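KaiC-like domain-containing protein (Pyrococcus horikoshii, PDB 2EKD) is of unknown function but has a KaiC-like domain of the P-loop NTPase clan and may be related to nucleotide-binding proteins. Local coordinates at residues 51-54 with 55-59. Numbering follows the deposited sequence.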
ATOM      1  N   THR F  51     -13.649  22.658  16.743  1.00 18.56           N
ATOM      2  CA  THR F  51     -14.185  22.482  15.402  1.00 18.68           C
ATOM      3  C   THR F  51     -15.379  23.416  15.168  1.00 18.24           C
ATOM      4  O   THR F  51     -15.611  23.867  14.046  1.00 18.59           O
ATOM      5  CB  THR F  51     -14.605  21.013  15.166  1.00 20.81           C
ATOM      6  OG1 THR F  51     -13.472  20.163  15.397  1.00 22.35           O
ATOM      7  CG2 THR F  51     -15.104  20.812  13.734  1.00 16.49           C
ATOM      8  N   TYR F  52     -16.125  23.722  16.228  1.00 18.58           N
ATOM      9  CA  TYR F  52     -17.277  24.609  16.099  1.00 18.75           C
ATOM     10  C   TYR F  52     -16.802  25.988  15.644  1.00 18.80           C
ATOM     11  O   TYR F  52     -17.405  26.607  14.765  1.00 18.68           O
ATOM     12  CB  TYR F  52     -18.031  24.695  17.429  1.00 19.07           C
ATOM     13  CG  TYR F  52     -19.386  25.369  17.333  1.00 21.50           C
ATOM     14  CD1 TYR F  52     -20.197  25.191  16.212  1.00 18.88           C
ATOM     15  CD2 TYR F  52     -19.884  26.133  18.394  1.00 21.47           C
ATOM     16  CE1 TYR F  52     -21.472  25.750  16.150  1.00 22.28           C
ATOM     17  CE2 TYR F  52     -21.161  26.699  18.342  1.00 22.40           C
ATOM     18  CZ  TYR F  52     -21.950  26.498  17.218  1.00 23.98           C
ATOM     19  OH  TYR F  52     -23.226  27.012  17.173  1.00 24.84           O
ATOM     20  N   TYR F  53     -15.704  26.457  16.228  1.00 19.71           N
ATOM     21  CA  TYR F  53     -15.132  27.742  15.843  1.00 20.09           C
ATOM     22  C   TYR F  53     -14.833  27.764  14.334  1.00 19.87           C
ATOM     23  O   TYR F  53     -15.097  28.761  13.659  1.00 19.40           O
ATOM     24  CB  TYR F  53     -13.838  28.008  16.625  1.00 21.47           C
ATOM     25  CG  TYR F  53     -13.045  29.188  16.098  1.00 24.11           C
ATOM     26  CD1 TYR F  53     -13.455  30.501  16.344  1.00 24.45           C
ATOM     27  CD2 TYR F  53     -11.913  28.991  15.302  1.00 24.54           C
ATOM     28  CE1 TYR F  53     -12.761  31.588  15.807  1.00 24.17           C
ATOM     29  CE2 TYR F  53     -11.212  30.071  14.759  1.00 25.16           C
ATOM     30  CZ  TYR F  53     -11.645  31.364  15.011  1.00 26.25           C
ATOM     31  OH  TYR F  53     -10.993  32.428  14.421  1.00 27.05           O
ATOM     32  N   GLU F  54     -14.282  26.667  13.810  1.00 18.78           N
ATOM     33  CA  GLU F  54     -13.953  26.586  12.380  1.00 17.92           C
ATOM     34  C   GLU F  54     -15.211  26.643  11.509  1.00 17.29           C
ATOM     35  O   GLU F  54     -15.228  27.332  10.486  1.00 16.25           O
ATOM     36  CB  GLU F  54     -13.161  25.306  12.078  1.00 20.61           C
ATOM     37  CG  GLU F  54     -11.958  25.094  12.994  1.00 24.44           C
ATOM     38  CD  GLU F  54     -11.145  23.846  12.660  1.00 26.73           C
ATOM     39  OE1 GLU F  54     -11.731  22.828  12.240  1.00 26.35           O
ATOM     40  OE2 GLU F  54      -9.909  23.880  12.837  1.00 29.47           O
ATOM     41  N   PHE F  55     -16.261  25.922  11.906  1.00 16.52           N
ATOM     42  CA  PHE F  55     -17.521  25.939  11.151  1.00 17.61           C
ATOM     43  C   PHE F  55     -18.119  27.339  11.206  1.00 18.39           C
ATOM     44  O   PHE F  55     -18.596  27.877  10.203  1.00 19.16           O
ATOM     45  CB  PHE F  55     -18.531  24.944  11.741  1.00 17.68           C
ATOM     46  CG  PHE F  55     -18.396  23.541  11.211  1.00 16.81           C
ATOM     47  CD1 PHE F  55     -17.183  22.872  11.266  1.00 17.01           C
ATOM     48  CD2 PHE F  55     -19.499  22.879  10.679  1.00 15.70           C
ATOM     49  CE1 PHE F  55     -17.067  21.560  10.800  1.00 16.47           C
ATOM     50  CE2 PHE F  55     -19.393  21.571  10.211  1.00 17.17           C
ATOM     51  CZ  PHE F  55     -18.171  20.912  10.274  1.00 15.92           C
ATOM     52  N   TYR F  56     -18.085  27.922  12.398  1.00 19.19           N
ATOM     53  CA  TYR F  56     -18.604  29.265  12.640  1.00 19.68           C
ATOM     54  C   TYR F  56     -17.909  30.309  11.766  1.00 18.83           C
ATOM     55  O   TYR F  56     -18.561  31.117  11.111  1.00 19.08           O
ATOM     56  CB  TYR F  56     -18.404  29.612  14.115  1.00 21.58           C
ATOM     57  CG  TYR F  56     -18.704  31.040  14.486  1.00 23.47           C
ATOM     58  CD1 TYR F  56     -20.003  31.451  14.764  1.00 22.52           C
ATOM     59  CD2 TYR F  56     -17.676  31.976  14.593  1.00 23.71           C
ATOM     60  CE1 TYR F  56     -20.274  32.754  15.151  1.00 25.27           C
ATOM     61  CE2 TYR F  56     -17.932  33.284  14.973  1.00 26.95           C
ATOM     62  CZ  TYR F  56     -19.235  33.667  15.256  1.00 27.53           C
ATOM     63  OH  TYR F  56     -19.492  34.959  15.653  1.00 30.30           O
ATOM     64  N   THR F  57     -16.581  30.285  11.767  1.00 20.52           N
ATOM     65  CA  THR F  57     -15.778  31.226  10.984  1.00 19.68           C
ATOM     66  C   THR F  57     -16.058  31.156   9.482  1.00 18.19           C
ATOM     67  O   THR F  57     -16.153  32.180   8.815  1.00 16.77           O
ATOM     68  CB  THR F  57     -14.263  30.974  11.213  1.00 21.75           C
ATOM     69  OG1 THR F  57     -13.931  31.254  12.578  1.00 25.78           O
ATOM     70  CG2 THR F  57     -13.425  31.867  10.309  1.00 24.23           C
ATOM     71  N   ARG F  58     -16.177  29.944   8.950  1.00 18.91           N
ATOM     72  CA  ARG F  58     -16.432  29.764   7.524  1.00 17.54           C
ATOM     73  C   ARG F  58     -17.794  30.314   7.142  1.00 17.37           C
ATOM     74  O   ARG F  58     -17.950  30.919   6.082  1.00 16.20           O
ATOM     75  CB  ARG F  58     -16.342  28.280   7.152  1.00 18.12           C
ATOM     76  CG  ARG F  58     -15.156  27.938   6.256  1.00 19.28           C
ATOM     77  CD  ARG F  58     -14.466  26.650   6.678  1.00 17.37           C
ATOM     78  NE  ARG F  58     -15.387  25.521   6.818  1.00 14.96           N
ATOM     79  CZ  ARG F  58     -15.253  24.584   7.756  1.00 16.04           C
ATOM     80  NH1 ARG F  58     -14.245  24.655   8.618  1.00 13.96           N
ATOM     81  NH2 ARG F  58     -16.116  23.582   7.839  1.00 18.07           N
ATOM     82  N   LEU F  59     -18.777  30.099   8.011  1.00 17.75           N
ATOM     83  CA  LEU F  59     -20.131  30.584   7.772  1.00 19.98           C
ATOM     84  C   LEU F  59     -20.139  32.110   7.850  1.00 21.02           C
ATOM     85  O   LEU F  59     -20.791  32.780   7.049  1.00 20.60           O
ATOM     86  CB  LEU F  59     -21.087  29.998   8.813  1.00 17.23           C
ATOM     87  CG  LEU F  59     -21.383  28.506   8.623  1.00 19.71           C
ATOM     88  CD1 LEU F  59     -22.105  27.941   9.836  1.00 18.94           C
ATOM     89  CD2 LEU F  59     -22.225  28.322   7.367  1.00 16.27           C
TER
HETATM   90  O   HOH W   1     -13.780  22.344  10.435  1.00 25.21           O
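Tyr53 and Thr57 meet one turn apart on the alpha-helix 51-61, which follows strand 44-48 of the central, largely parallel sheet in a fold consistent with the P-loop NTPase clan. Four successive i to i+4 backbone bonds, from Phe55 N to Thr51 O through Arg58 N to Glu54 O, tie 51-54 to 55-59. Tyr53 O is gripped twice, by Thr57 N at 2.8 Å and by Thr57 OG1 at 3.0 Å, from opposite faces of its carbonyl plane. The Tyr53 ring, its CG swung opposite the backbone N (chi1 169°), turns one face to Thr57 OG1, which sits 3.3 Å above the ring plane, toward the rim. A serine in place of Tyr53 would probably leave Thr57 OG1 without this aromatic cover and deprive Lys81 of its cation-pi partner. Packing is also close at Thr51, whose CG2 runs alongside the Phe55 ring, 3.6 Å from CE1. Arg58 bends at chi2 (138°) and chi3 (52°), bringing NH2 3.6 Å above the plane of the same ring, offset toward its rim; NH2 also forms a salt bridge with Glu29. The looser part is water-mediated: Glu54 and Arg58 do not touch through their charged atoms, and Glu54 OE1 has its salt bridge with Lys123, while OE2 hydrogen-bonds to Ser141 OG of the second subunit. Between the Glu54 carboxylate and the Arg58 guanidinium, one water donates to Glu54 OE1 at 2.8 Å and accepts from Arg58 NH1 at 3.0 Å, its oxygen at the guanidinium edge and in plane.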